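Local coordinates for protein extracellular endo-alpha-(1->5)-L-arabinanase 1 (Bacillus subtilis, PDB 1UV4) that cleaves internal alpha-1,5 linkages between L-arabinofuranosyl residues of linear and branched arabinans, helping to break down the plant cell wall, at residues 213-218 with 264-269; 198-203 with 233-238; 188-193 with 284-289. All blocks are in the same frame, centred on the assembly; numbering follows the deposited sequence. Where two conformers were deposited one is given.

Contact 1: 213-218 with 264-269; sequences YKIAYG and LVRHAY. With EDO (1,2-ethanediol), chain E.
Ile215 and Arg266 mark the closest approach of two strands that share no hydrogen bonds; their CA atoms stay 9.2 Å apart, so side chains alone bridge the gap. Strands 212-220 and 263-270 belong to two consecutive blades of the five-bladed propeller of family 43, and this is a buried part of the seam between the blades.

On one side Ile215 does the work. Its longer branch runs out nearly extended (chi2 169°) and delivers CD1 to the neighbouring blade, where it lies 4.2 Å from Arg266 CB. The same methyl looks onto Leu264 more loosely, with 4.5 Å between Ile215 CD1 and Leu264 CD2. What Ile215 meets on the arginine is therefore the aliphatic root and not the charge. Arg266 sets CG between its own N and carbonyl carbon (chi1 74°) and bends again at chi2, which takes the guanidinium away from the isoleucine.

That planar group holds an ethanediol, probably from the crystallisation liquor, at its edge. Arg266 NE and Arg266 NH2 both donate to the diol O1, each at 3.0 Å, a two-pronged grip on one oxygen lying close to the guanidinium plane. The diol is also bonded to Asp244 OD2 and so links the two residues, whose direct ion pair is long and weak. Arg266 NH1, the remaining nitrogen, donates to Asn282 OD1, a further restraint on the group's rotation.

Around the seam, Leu264 packs on Leu243 of strand 241-244, and both Ile215 and Leu264 touch Gln256 of strand 250-259. Near the start of strand 212-220, Tyr213 and Lys214 form a classic beta bulge opposite Phe202 of the adjacent strand 195-203.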
ATOM      1  N   TYR A 213       8.747  -6.476   8.129  1.00 13.10           N
ATOM      2  CA  TYR A 213       9.930  -7.306   8.313  1.00 13.57           C
ATOM      3  C   TYR A 213      10.527  -7.771   6.972  1.00 11.75           C
ATOM      4  O   TYR A 213      11.739  -7.726   6.803  1.00 12.18           O
ATOM      5  CB  TYR A 213       9.538  -8.548   9.146  1.00 15.72           C
ATOM      6  CG  TYR A 213      10.649  -9.405   9.650  1.00 17.23           C
ATOM      7  CD1 TYR A 213      11.755  -8.843  10.307  1.00 20.17           C
ATOM      8  CD2 TYR A 213      10.554 -10.792   9.600  1.00 19.75           C
ATOM      9  CE1 TYR A 213      12.766  -9.639  10.810  1.00 23.16           C
ATOM     10  CE2 TYR A 213      11.551 -11.595  10.119  1.00 22.33           C
ATOM     11  CZ  TYR A 213      12.651 -11.016  10.725  1.00 23.04           C
ATOM     12  OH  TYR A 213      13.675 -11.789  11.253  1.00 28.22           O
ATOM     13  N   LYS A 214       9.704  -8.264   6.049  1.00 11.61           N
ATOM     14  CA  LYS A 214      10.190  -8.699   4.747  1.00 12.80           C
ATOM     15  C   LYS A 214       9.158  -8.403   3.671  1.00 13.87           C
ATOM     16  O   LYS A 214       7.994  -8.221   3.963  1.00 14.14           O
ATOM     17  CB  LYS A 214      10.422 -10.207   4.731  1.00 13.57           C
ATOM     18  CG  LYS A 214      11.299 -10.757   5.780  1.00 15.93           C
ATOM     19  CD  LYS A 214      11.426 -12.274   5.579  1.00 16.94           C
ATOM     20  CE  LYS A 214      11.807 -12.932   6.883  1.00 17.65           C
ATOM     21  NZ  LYS A 214      12.307 -14.334   6.751  1.00 22.35           N
ATOM     22  N   ILE A 215       9.601  -8.307   2.417  1.00 12.82           N
ATOM     23  CA  ILE A 215       8.744  -8.184   1.245  1.00 12.07           C
ATOM     24  C   ILE A 215       8.700  -9.538   0.553  1.00 11.99           C
ATOM     25  O   ILE A 215       9.744 -10.064   0.242  1.00 13.38           O
ATOM     26  CB  ILE A 215       9.240  -7.114   0.290  1.00 11.70           C
ATOM     27  CG1 ILE A 215       9.203  -5.755   0.967  1.00 14.41           C
ATOM     28  CG2 ILE A 215       8.462  -7.077  -0.980  1.00 13.56           C
ATOM     29  CD1 ILE A 215       9.896  -4.681   0.239  1.00 13.95           C
ATOM     30  N   ALA A 216       7.500 -10.061   0.308  1.00 12.64           N
ATOM     31  CA  ALA A 216       7.273 -11.413  -0.243  1.00 12.67           C
ATOM     32  C   ALA A 216       6.387 -11.340  -1.482  1.00 13.20           C
ATOM     33  O   ALA A 216       5.536 -10.492  -1.533  1.00 13.31           O
ATOM     34  CB  ALA A 216       6.653 -12.318   0.788  1.00 13.37           C
ATOM     35  N   TYR A 217       6.566 -12.283  -2.425  1.00 13.72           N
ATOM     36  CA  TYR A 217       5.796 -12.233  -3.677  1.00 13.67           C
ATOM     37  C   TYR A 217       5.350 -13.573  -4.221  1.00 12.99           C
ATOM     38  O   TYR A 217       5.870 -14.634  -3.875  1.00 11.94           O
ATOM     39  CB  TYR A 217       6.541 -11.439  -4.738  1.00 13.98           C
ATOM     40  CG  TYR A 217       7.844 -12.031  -5.165  1.00 12.62           C
ATOM     41  CD1 TYR A 217       7.907 -13.070  -6.095  1.00 13.32           C
ATOM     42  CD2 TYR A 217       9.052 -11.565  -4.639  1.00 13.56           C
ATOM     43  CE1 TYR A 217       9.113 -13.608  -6.494  1.00 12.73           C
ATOM     44  CE2 TYR A 217      10.236 -12.096  -5.007  1.00 14.44           C
ATOM     45  CZ  TYR A 217      10.304 -13.105  -5.946  1.00 12.72           C
ATOM     46  OH  TYR A 217      11.525 -13.628  -6.324  1.00 14.47           O
ATOM     47  N   GLY A 218       4.349 -13.509  -5.086  1.00 12.80           N
ATOM     48  CA  GLY A 218       3.860 -14.689  -5.786  1.00 13.19           C
ATOM     49  C   GLY A 218       3.187 -14.245  -7.071  1.00 12.43           C
ATOM     50  O   GLY A 218       3.004 -13.039  -7.321  1.00 11.90           O
ATOM     51  N   LEU A 264      10.122  -0.007  -7.659  1.00 11.99           N
ATOM     52  CA  LEU A 264       9.598  -0.423  -6.372  1.00 13.38           C
ATOM     53  C   LEU A 264      10.003   0.580  -5.323  1.00 13.15           C
ATOM     54  O   LEU A 264      11.192   0.795  -5.100  1.00 12.56           O
ATOM     55  CB  LEU A 264      10.115  -1.825  -5.991  1.00 14.34           C
ATOM     56  CG  LEU A 264       9.358  -2.398  -4.788  1.00 16.72           C
ATOM     57  CD1 LEU A 264       7.957  -2.802  -5.112  1.00 18.15           C
ATOM     58  CD2 LEU A 264      10.089  -3.540  -4.104  1.00 22.00           C
ATOM     59  N   VAL A 265       9.016   1.202  -4.705  1.00 12.44           N
ATOM     60  CA  VAL A 265       9.238   2.053  -3.555  1.00 12.36           C
ATOM     61  C   VAL A 265       8.881   1.254  -2.315  1.00 12.95           C
ATOM     62  O   VAL A 265       8.010   0.383  -2.343  1.00 14.05           O
ATOM     63  CB  VAL A 265       8.422   3.406  -3.625  1.00 11.93           C
ATOM     64  CG1 VAL A 265       8.774   4.158  -4.926  1.00 12.42           C
ATOM     65  CG2 VAL A 265       6.923   3.190  -3.529  1.00 12.43           C
ATOM     66  N   ARG A 266       9.527   1.581  -1.224  1.00 12.67           N
ATOM     67  CA  ARG A 266       9.188   0.930   0.062  1.00 12.68           C
ATOM     68  C   ARG A 266       9.751   1.785   1.171  1.00 12.98           C
ATOM     69  O   ARG A 266      10.516   2.726   0.898  1.00 14.12           O
ATOM     70  CB  ARG A 266       9.802  -0.475   0.146  1.00 14.21           C
ATOM     71  CG  ARG A 266      11.262  -0.546   0.378  1.00 17.78           C
ATOM     72  CD  ARG A 266      11.960  -0.963  -0.780  1.00 20.61           C
ATOM     73  NE  ARG A 266      13.412  -1.172  -0.645  1.00 15.77           N
ATOM     74  CZ  ARG A 266      14.256  -0.877  -1.609  1.00 16.50           C
ATOM     75  NH1 ARG A 266      13.809  -0.360  -2.739  1.00 16.31           N
ATOM     76  NH2 ARG A 266      15.535  -1.145  -1.468  1.00 15.42           N
ATOM     77  N   HIS A 267       9.363   1.506   2.406  1.00 12.87           N
ATOM     78  CA  HIS A 267      10.053   2.092   3.552  1.00 13.43           C
ATOM     79  C   HIS A 267      11.019   1.074   4.122  1.00 12.90           C
ATOM     80  O   HIS A 267      10.869  -0.123   3.907  1.00 12.60           O
ATOM     81  CB  HIS A 267       9.082   2.615   4.618  1.00 13.02           C
ATOM     82  CG  HIS A 267       8.222   1.560   5.267  1.00 11.32           C
ATOM     83  ND1 HIS A 267       6.846   1.516   5.139  1.00 10.71           N
ATOM     84  CD2 HIS A 267       8.557   0.510   6.064  1.00 13.45           C
ATOM     85  CE1 HIS A 267       6.379   0.459   5.792  1.00 12.75           C
ATOM     86  NE2 HIS A 267       7.400  -0.172   6.345  1.00 13.20           N
ATOM     87  N   ALA A 268      12.028   1.539   4.860  1.00 13.77           N
ATOM     88  CA  ALA A 268      12.870   0.654   5.673  1.00 13.69           C
ATOM     89  C   ALA A 268      13.459   1.523   6.772  1.00 13.67           C
ATOM     90  O   ALA A 268      13.564   2.759   6.606  1.00 13.60           O
ATOM     91  CB  ALA A 268      13.939  -0.005   4.855  1.00 14.01           C
ATOM     92  N   TYR A 269      13.798   0.911   7.897  1.00 12.59           N
ATOM     93  CA  TYR A 269      14.172   1.629   9.107  1.00 13.56           C
ATOM     94  C   TYR A 269      15.685   1.753   9.224  1.00 12.32           C
ATOM     95  O   TYR A 269      16.423   0.777   9.217  1.00 12.62           O
ATOM     96  CB  TYR A 269      13.580   0.916  10.291  1.00 13.67           C
ATOM     97  CG  TYR A 269      12.080   0.842  10.283  1.00 13.90           C
ATOM     98  CD1 TYR A 269      11.402  -0.192   9.608  1.00 16.95           C
ATOM     99  CD2 TYR A 269      11.314   1.818  10.852  1.00 13.21           C
ATOM    100  CE1 TYR A 269      10.012  -0.272   9.619  1.00 17.60           C
ATOM    101  CE2 TYR A 269       9.942   1.751  10.856  1.00 14.58           C
ATOM    102  CZ  TYR A 269       9.300   0.706  10.225  1.00 16.33           C
ATOM    103  OH  TYR A 269       7.895   0.642  10.275  1.00 20.62           O
TER
HETATM  104  C1  EDO E1295      16.236  -2.579   2.368  1.00 27.24           C
HETATM  105  O1  EDO E1295      15.387  -2.445   1.234  1.00 26.84           O
HETATM  106  C2  EDO E1295      17.617  -3.022   1.953  1.00 29.36           C
HETATM  107  O2  EDO E1295      17.647  -4.428   1.779  1.00 31.97           O

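Contact 2: 198-203 with 233-238; sequences LMVSFD and KSMLEG
The 3.0 Å bond from Glu237 N to Ser234 O closes the tight turn that carries Met235 across to Leu198 and Val200. A second bond steadies it: Ser234 OG accepts from Leu236 N at 3.1 Å, an ST turn. With Ser234 holding the turn on both counts, Met235 projects from the loop between strands 212-220 and 241-244 onto strand 195-203 of the same propeller blade.

The methionine is extended as far as its sulfur and then folds at the last torsion (chi3 76°), which turns the methyl along the strand. Met235 SD lies 4.0 Å from Leu198 CD2, the two side chains crossing at a slant, and it also approaches the Leu198 carbonyl oxygen. Beyond the bend, Met235 CE meets Val200 CG2 end to end at 3.8 Å. Leu198 and Val200, two residues apart on one strand, thus offer a shared surface for one flexible side chain.

Farther along, Phe202 CZ comes within 3.7 Å of the carbonyl oxygen of Gly238, which meets the ring obliquely. Gly238 has a positive phi (82°), a backbone conformation that glycine adopts readily. Another group works on the same ring, since Arg177 makes a cation-pi interaction with Phe202. Met235 and Leu198 both touch Ala175 of strand 170-175, in the preceding blade.

No hydrogen bond joins 198-203 to 233-238. Met235 packs its sulfur and methyl on Leu198 and Val200, while the ring of Phe202 lies against a backbone carbonyl; the polar bonds stay inside the turn and probably help to set the direction from which Met235 enters.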
ATOM      1  N   LEU A 198       1.516 -10.423  -7.011  1.00 12.58           N
ATOM      2  CA  LEU A 198       1.150  -9.863  -5.708  1.00 12.60           C
ATOM      3  C   LEU A 198       2.401  -9.795  -4.831  1.00 13.04           C
ATOM      4  O   LEU A 198       3.084 -10.795  -4.652  1.00 13.65           O
ATOM      5  CB  LEU A 198       0.127 -10.717  -5.028  1.00 12.98           C
ATOM      6  CG  LEU A 198      -0.270 -10.284  -3.618  1.00 14.15           C
ATOM      7  CD1 LEU A 198      -0.969  -8.934  -3.584  1.00 14.15           C
ATOM      8  CD2 LEU A 198      -1.186 -11.348  -3.010  1.00 13.66           C
ATOM      9  N   MET A 199       2.734  -8.623  -4.324  1.00 13.09           N
ATOM     10  CA  MET A 199       3.702  -8.477  -3.262  1.00 13.00           C
ATOM     11  C   MET A 199       2.979  -8.071  -1.983  1.00 12.84           C
ATOM     12  O   MET A 199       2.019  -7.316  -2.026  1.00 13.81           O
ATOM     13  CB  MET A 199       4.723  -7.401  -3.575  1.00 14.57           C
ATOM     14  CG  MET A 199       5.461  -7.593  -4.809  1.00 15.29           C
ATOM     15  SD  MET A 199       6.783  -6.317  -4.949  1.00 21.77           S
ATOM     16  CE  MET A 199       7.573  -6.798  -6.443  1.00 18.50           C
ATOM     17  N   VAL A 200       3.421  -8.614  -0.852  1.00 12.65           N
ATOM     18  CA  VAL A 200       2.899  -8.235   0.446  1.00 13.57           C
ATOM     19  C   VAL A 200       4.086  -7.972   1.381  1.00 12.50           C
ATOM     20  O   VAL A 200       5.212  -8.377   1.113  1.00 13.45           O
ATOM     21  CB  VAL A 200       1.976  -9.315   1.054  1.00 13.05           C
ATOM     22  CG1 VAL A 200       0.842  -9.601   0.148  1.00 14.10           C
ATOM     23  CG2 VAL A 200       2.742 -10.591   1.348  1.00 14.92           C
ATOM     24  N   SER A 201       3.847  -7.198   2.432  1.00 12.32           N
ATOM     25  CA  SER A 201       4.776  -7.114   3.546  1.00 12.16           C
ATOM     26  C   SER A 201       4.444  -8.208   4.563  1.00 12.63           C
ATOM     27  O   SER A 201       3.303  -8.304   4.988  1.00 12.69           O
ATOM     28  CB  SER A 201       4.664  -5.735   4.186  1.00 12.49           C
ATOM     29  OG  SER A 201       5.039  -4.730   3.269  1.00 14.03           O
ATOM     30  N   PHE A 202       5.408  -9.050   4.904  1.00 12.81           N
ATOM     31  CA  PHE A 202       5.304  -9.940   6.054  1.00 12.84           C
ATOM     32  C   PHE A 202       5.747  -9.094   7.249  1.00 13.81           C
ATOM     33  O   PHE A 202       6.767  -8.406   7.165  1.00 15.57           O
ATOM     34  CB  PHE A 202       6.249 -11.153   5.918  1.00 12.58           C
ATOM     35  CG  PHE A 202       5.742 -12.278   5.051  1.00 13.30           C
ATOM     36  CD1 PHE A 202       4.523 -12.217   4.390  1.00 12.29           C
ATOM     37  CD2 PHE A 202       6.536 -13.396   4.886  1.00 15.06           C
ATOM     38  CE1 PHE A 202       4.096 -13.246   3.557  1.00 14.52           C
ATOM     39  CE2 PHE A 202       6.101 -14.456   4.106  1.00 15.65           C
ATOM     40  CZ  PHE A 202       4.868 -14.384   3.450  1.00 14.33           C
ATOM     41  N   ASP A 203       5.014  -9.152   8.340  1.00 13.80           N
ATOM     42  CA  ASP A 203       5.287  -8.350   9.535  1.00 13.65           C
ATOM     43  C   ASP A 203       5.758  -9.281  10.630  1.00 13.69           C
ATOM     44  O   ASP A 203       5.614 -10.478  10.542  1.00 14.49           O
ATOM     45  CB  ASP A 203       3.994  -7.689  10.052  1.00 13.62           C
ATOM     46  CG  ASP A 203       3.469  -6.569   9.159  1.00 16.18           C
ATOM     47  OD1 ASP A 203       4.163  -6.136   8.216  1.00 15.36           O
ATOM     48  OD2 ASP A 203       2.320  -6.078   9.344  1.00 17.76           O
ATOM     49  N   LYS A 233       4.240 -22.769  -3.598  1.00 14.11           N
ATOM     50  CA  LYS A 233       3.388 -22.650  -2.440  1.00 14.65           C
ATOM     51  C   LYS A 233       2.457 -21.441  -2.574  1.00 13.68           C
ATOM     52  O   LYS A 233       2.837 -20.320  -2.942  1.00 14.41           O
ATOM     53  CB  LYS A 233       4.224 -22.556  -1.169  1.00 14.81           C
ATOM     54  CG  LYS A 233       3.376 -22.597   0.070  1.00 18.29           C
ATOM     55  CD  LYS A 233       4.118 -22.996   1.272  1.00 23.66           C
ATOM     56  CE  LYS A 233       3.242 -22.815   2.496  1.00 25.20           C
ATOM     57  NZ  LYS A 233       3.564 -23.734   3.613  1.00 27.86           N
ATOM     58  N   SER A 234       1.196 -21.688  -2.269  1.00 13.64           N
ATOM     59  CA  SER A 234       0.155 -20.687  -2.315  1.00 13.74           C
ATOM     60  C   SER A 234       0.334 -19.624  -1.247  1.00 13.34           C
ATOM     61  O   SER A 234       0.560 -19.947  -0.082  1.00 13.37           O
ATOM     62  CB  SER A 234      -1.212 -21.348  -2.142  1.00 14.36           C
ATOM     63  OG  SER A 234      -2.253 -20.396  -2.084  1.00 16.18           O
ATOM     64  N   MET A 235       0.114 -18.393  -1.632  1.00 13.41           N
ATOM     65  CA  MET A 235       0.153 -17.261  -0.708  1.00 12.55           C
ATOM     66  C   MET A 235      -0.985 -17.302   0.276  1.00 13.23           C
ATOM     67  O   MET A 235      -0.923 -16.631   1.308  1.00 12.90           O
ATOM     68  CB  MET A 235       0.225 -15.917  -1.466  1.00 12.26           C
ATOM     69  CG  MET A 235       1.492 -15.759  -2.281  1.00 11.89           C
ATOM     70  SD  MET A 235       1.695 -14.095  -2.927  1.00 14.09           S
ATOM     71  CE  MET A 235       2.222 -13.163  -1.469  1.00 13.86           C
ATOM     72  N   LEU A 236      -2.024 -18.072   0.009  1.00 13.56           N
ATOM     73  CA  LEU A 236      -3.078 -18.287   1.043  1.00 14.20           C
ATOM     74  C   LEU A 236      -2.639 -19.174   2.203  1.00 14.56           C
ATOM     75  O   LEU A 236      -3.283 -19.201   3.253  1.00 15.02           O
ATOM     76  CB  LEU A 236      -4.302 -18.884   0.403  1.00 14.67           C
ATOM     77  CG  LEU A 236      -5.135 -17.962  -0.450  1.00 18.53           C
ATOM     78  CD1 LEU A 236      -6.232 -18.853  -1.022  1.00 20.96           C
ATOM     79  CD2 LEU A 236      -5.738 -16.813   0.379  1.00 19.63           C
ATOM     80  N   GLU A 237      -1.568 -19.946   1.998  1.00 15.26           N
ATOM     81  CA  GLU A 237      -0.976 -20.798   3.021  1.00 15.21           C
ATOM     82  C   GLU A 237       0.371 -20.288   3.508  1.00 15.44           C
ATOM     83  O   GLU A 237       1.245 -21.062   3.914  1.00 15.58           O
ATOM     84  CB  GLU A 237      -0.849 -22.205   2.463  1.00 15.97           C
ATOM     85  CG  GLU A 237      -2.205 -22.782   2.087  1.00 19.70           C
ATOM     86  CD  GLU A 237      -3.146 -22.990   3.295  1.00 27.00           C
ATOM     87  OE1 GLU A 237      -2.696 -23.129   4.477  1.00 27.13           O
ATOM     88  OE2 GLU A 237      -4.385 -23.024   3.056  1.00 31.39           O
ATOM     89  N   GLY A 238       0.549 -18.968   3.467  1.00 13.80           N
ATOM     90  CA  GLY A 238       1.756 -18.368   3.994  1.00 13.72           C
ATOM     91  C   GLY A 238       2.911 -18.415   3.019  1.00 13.24           C
ATOM     92  O   GLY A 238       4.044 -18.011   3.348  1.00 13.72           O
TER

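Contact 3: 188-193 with 284-289; sequences TLTYQN and LNWSSG
Trp286 lies against Thr190 and Gln192, where a type I beta turn (Trp286 to Gly289) meets the innermost strand, 184-192, of a blade of the five-bladed propeller. The Gln192 CG sits over one face of the indole, 3.9 Å from the centroid of the five-membered ring of Trp286 and 15° off its normal, a clear CH-pi contact. The opposite face is taken by Leu284 CG, closer to the rim, so the ring is sandwiched between a strand residue and one of its own segment. Thr190 adds its methyl: CG2 stands 3.6 Å from Trp286 CH2, approaching the six-membered ring obliquely.

The second shell explains how these groups keep their places. Gln192 bends at chi2 (-71°), and its amide comes to lie nearly parallel to the indole, with NE2 turned back to donate to Thr190 OG1 at 3.0 Å. That bond is almost straight and lies in the amide plane, so it fixes the amide's rotation and ties together the two strand residues that lie against the indole. The indole has a polar tether too, as Trp286 NE1 donates to Gly261 O. Tyr197, on the neighbouring strand 195-203, meets the ring at about 45°.

Farther out, Asn285 shapes the backbone around the tryptophan. Asn285 OD1 takes the amide of Ser287 nearly along the C=O axis, making an Asx turn, and accepts from Ser287 OG at 2.7 Å as well. At the outer margin Asn193 ND2 rests 3.7 Å from Trp286 CB, and a single water finishes the join: it accepts from Asn193 ND2 at 2.9 Å and donates to Trp286 O at 3.0 Å.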
ATOM      1  N   THR A 188       0.559  -4.966  -2.952  1.00 11.63           N
ATOM      2  CA  THR A 188       0.733  -4.290  -4.229  1.00 12.73           C
ATOM      3  C   THR A 188       0.600  -5.339  -5.325  1.00 11.56           C
ATOM      4  O   THR A 188       1.010  -6.451  -5.155  1.00 13.02           O
ATOM      5  CB  THR A 188       2.093  -3.500  -4.292  1.00 14.88           C
ATOM      6  OG1 THR A 188       2.129  -2.719  -5.508  1.00 14.58           O
ATOM      7  CG2 THR A 188       3.286  -4.386  -4.348  1.00 17.67           C
ATOM      8  N   LEU A 189      -0.071  -4.985  -6.412  1.00 13.76           N
ATOM      9  CA  LEU A 189      -0.483  -5.946  -7.418  1.00 12.73           C
ATOM     10  C   LEU A 189      -0.365  -5.328  -8.779  1.00 13.77           C
ATOM     11  O   LEU A 189      -0.863  -4.227  -8.979  1.00 14.69           O
ATOM     12  CB  LEU A 189      -1.941  -6.354  -7.106  1.00 15.54           C
ATOM     13  CG  LEU A 189      -2.613  -7.689  -7.494  1.00 17.68           C
ATOM     14  CD1 LEU A 189      -1.662  -8.752  -7.881  0.50 19.19           C
ATOM     15  CD2 LEU A 189      -3.651  -8.217  -6.483  0.50 18.68           C
ATOM     16  N   THR A 190       0.255  -6.052  -9.723  1.00 12.30           N
ATOM     17  CA  THR A 190       0.449  -5.573 -11.081  1.00 12.86           C
ATOM     18  C   THR A 190       0.345  -6.737 -12.042  1.00 12.41           C
ATOM     19  O   THR A 190       0.579  -7.885 -11.655  1.00 13.70           O
ATOM     20  CB  THR A 190       1.828  -4.874 -11.197  1.00 13.11           C
ATOM     21  OG1 THR A 190       1.980  -4.252 -12.500  1.00 14.74           O
ATOM     22  CG2 THR A 190       2.993  -5.861 -11.098  1.00 15.05           C
ATOM     23  N   TYR A 191      -0.008  -6.434 -13.290  1.00 12.19           N
ATOM     24  CA  TYR A 191      -0.057  -7.431 -14.352  1.00 12.38           C
ATOM     25  C   TYR A 191       1.101  -7.172 -15.331  1.00 13.90           C
ATOM     26  O   TYR A 191       1.195  -6.082 -15.918  1.00 13.80           O
ATOM     27  CB  TYR A 191      -1.418  -7.339 -15.031  1.00 13.33           C
ATOM     28  CG  TYR A 191      -1.614  -8.310 -16.161  1.00 11.04           C
ATOM     29  CD1 TYR A 191      -1.824  -9.659 -15.909  1.00 11.53           C
ATOM     30  CD2 TYR A 191      -1.553  -7.869 -17.468  1.00 12.93           C
ATOM     31  CE1 TYR A 191      -1.995 -10.565 -16.967  1.00 12.04           C
ATOM     32  CE2 TYR A 191      -1.675  -8.735 -18.519  1.00 11.56           C
ATOM     33  CZ  TYR A 191      -1.929 -10.075 -18.265  1.00 13.33           C
ATOM     34  OH  TYR A 191      -2.068 -10.904 -19.363  1.00 15.12           O
ATOM     35  N   GLN A 192       1.992  -8.163 -15.481  1.00 13.90           N
ATOM     36  CA  GLN A 192       3.164  -8.045 -16.358  1.00 15.13           C
ATOM     37  C   GLN A 192       3.380  -9.385 -17.030  1.00 15.16           C
ATOM     38  O   GLN A 192       3.360 -10.411 -16.352  1.00 14.70           O
ATOM     39  CB  GLN A 192       4.432  -7.735 -15.546  1.00 16.75           C
ATOM     40  CG  GLN A 192       4.339  -6.525 -14.697  1.00 19.06           C
ATOM     41  CD  GLN A 192       4.338  -5.242 -15.498  1.00 19.93           C
ATOM     42  OE1 GLN A 192       4.977  -5.153 -16.563  1.00 22.84           O
ATOM     43  NE2 GLN A 192       3.599  -4.249 -15.016  1.00 23.04           N
ATOM     44  N   ASN A 193       3.590  -9.379 -18.345  1.00 14.98           N
ATOM     45  CA  ASN A 193       3.985 -10.603 -19.074  1.00 15.41           C
ATOM     46  C   ASN A 193       3.090 -11.805 -18.820  1.00 14.19           C
ATOM     47  O   ASN A 193       3.549 -12.954 -18.658  1.00 14.93           O
ATOM     48  CB  ASN A 193       5.407 -10.999 -18.717  1.00 15.70           C
ATOM     49  CG  ASN A 193       6.379  -9.874 -18.880  1.00 19.09           C
ATOM     50  OD1 ASN A 193       6.357  -9.144 -19.885  1.00 23.38           O
ATOM     51  ND2 ASN A 193       7.265  -9.718 -17.893  1.00 23.84           N
ATOM     52  N   LEU A 284      12.811  -2.145 -10.848  1.00 13.98           N
ATOM     53  CA  LEU A 284      12.247  -3.496 -10.797  1.00 15.59           C
ATOM     54  C   LEU A 284      12.350  -4.100 -12.177  1.00 15.58           C
ATOM     55  O   LEU A 284      11.988  -3.457 -13.182  1.00 16.90           O
ATOM     56  CB  LEU A 284      10.773  -3.422 -10.406  1.00 16.84           C
ATOM     57  CG  LEU A 284      10.072  -4.525  -9.643  1.00 20.44           C
ATOM     58  CD1 LEU A 284      10.868  -5.018  -8.468  1.00 18.80           C
ATOM     59  CD2 LEU A 284       8.709  -3.975  -9.236  1.00 20.06           C
ATOM     60  N   ASN A 285      12.906  -5.309 -12.228  1.00 15.75           N
ATOM     61  CA  ASN A 285      13.061  -6.122 -13.438  1.00 18.04           C
ATOM     62  C   ASN A 285      12.079  -7.305 -13.367  1.00 17.12           C
ATOM     63  O   ASN A 285      11.859  -7.838 -12.308  1.00 18.43           O
ATOM     64  CB  ASN A 285      14.539  -6.592 -13.466  1.00 18.40           C
ATOM     65  CG  ASN A 285      14.923  -7.420 -14.688  1.00 22.47           C
ATOM     66  OD1 ASN A 285      14.098  -8.039 -15.331  1.00 25.99           O
ATOM     67  ND2 ASN A 285      16.226  -7.463 -14.974  1.00 25.51           N
ATOM     68  N   TRP A 286      11.429  -7.656 -14.463  1.00 16.45           N
ATOM     69  CA  TRP A 286      10.550  -8.835 -14.507  1.00 16.59           C
ATOM     70  C   TRP A 286      11.024  -9.892 -15.455  1.00 17.17           C
ATOM     71  O   TRP A 286      10.295 -10.864 -15.700  1.00 17.59           O
ATOM     72  CB  TRP A 286       9.150  -8.449 -14.977  1.00 17.39           C
ATOM     73  CG  TRP A 286       8.534  -7.383 -14.172  1.00 16.82           C
ATOM     74  CD1 TRP A 286       8.569  -6.037 -14.417  1.00 17.24           C
ATOM     75  CD2 TRP A 286       7.778  -7.554 -12.974  1.00 16.84           C
ATOM     76  NE1 TRP A 286       7.889  -5.368 -13.433  1.00 14.97           N
ATOM     77  CE2 TRP A 286       7.385  -6.277 -12.540  1.00 14.85           C
ATOM     78  CE3 TRP A 286       7.391  -8.669 -12.216  1.00 16.68           C
ATOM     79  CZ2 TRP A 286       6.625  -6.077 -11.406  1.00 18.98           C
ATOM     80  CZ3 TRP A 286       6.642  -8.461 -11.089  1.00 18.53           C
ATOM     81  CH2 TRP A 286       6.268  -7.187 -10.686  1.00 20.10           C
ATOM     82  N   SER A 287      12.172  -9.659 -16.086  1.00 16.88           N
ATOM     83  CA  SER A 287      12.603 -10.496 -17.183  1.00 17.79           C
ATOM     84  C   SER A 287      12.751 -11.980 -16.813  1.00 17.70           C
ATOM     85  O   SER A 287      12.651 -12.814 -17.701  1.00 17.46           O
ATOM     86  CB  SER A 287      13.904  -9.949 -17.824  1.00 17.84           C
ATOM     87  OG  SER A 287      14.982  -9.975 -16.915  1.00 20.32           O
ATOM     88  N   SER A 288      12.949 -12.306 -15.530  1.00 17.58           N
ATOM     89  CA  SER A 288      13.084 -13.716 -15.102  1.00 17.63           C
ATOM     90  C   SER A 288      11.777 -14.583 -14.946  1.00 17.63           C
ATOM     91  O   SER A 288      11.819 -15.812 -14.784  1.00 17.70           O
ATOM     92  CB  SER A 288      13.808 -13.724 -13.772  1.00 18.15           C
ATOM     93  OG  SER A 288      12.943 -13.274 -12.745  1.00 20.15           O
ATOM     94  N   GLY A 289      10.628 -13.942 -15.024  1.00 15.73           N
ATOM     95  CA  GLY A 289       9.353 -14.607 -14.773  1.00 13.76           C
ATOM     96  C   GLY A 289       8.869 -14.161 -13.415  1.00 11.35           C
ATOM     97  O   GLY A 289       7.729 -14.427 -13.012  1.00 10.32           O
TER
HETATM   98  O   HOH W   1       7.490 -11.871 -16.005  1.00 32.49           O

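In the fold
Three neighbouring strands of one blade, 184-192, 195-203 and 212-220, supply one side of each contact. Contact 2 stays inside that blade, tying strand 195-203 to a loop farther along the chain, whereas contacts 1 and 3 reach the following blade, through strand 263-270 and through the segment after strand 276-283. Contacts 1 and 2 are buried; contact 1 is aliphatic and contact 2 adds a methionine sulfur and a phenylalanine ring. Contact 3, nearer the surface, centres on an indole with amides and a bridging water. They also touch one another: Met199 N bonds to Thr188 O, Gly218 N packs on Met235 SD, and Leu264 meets Leu284.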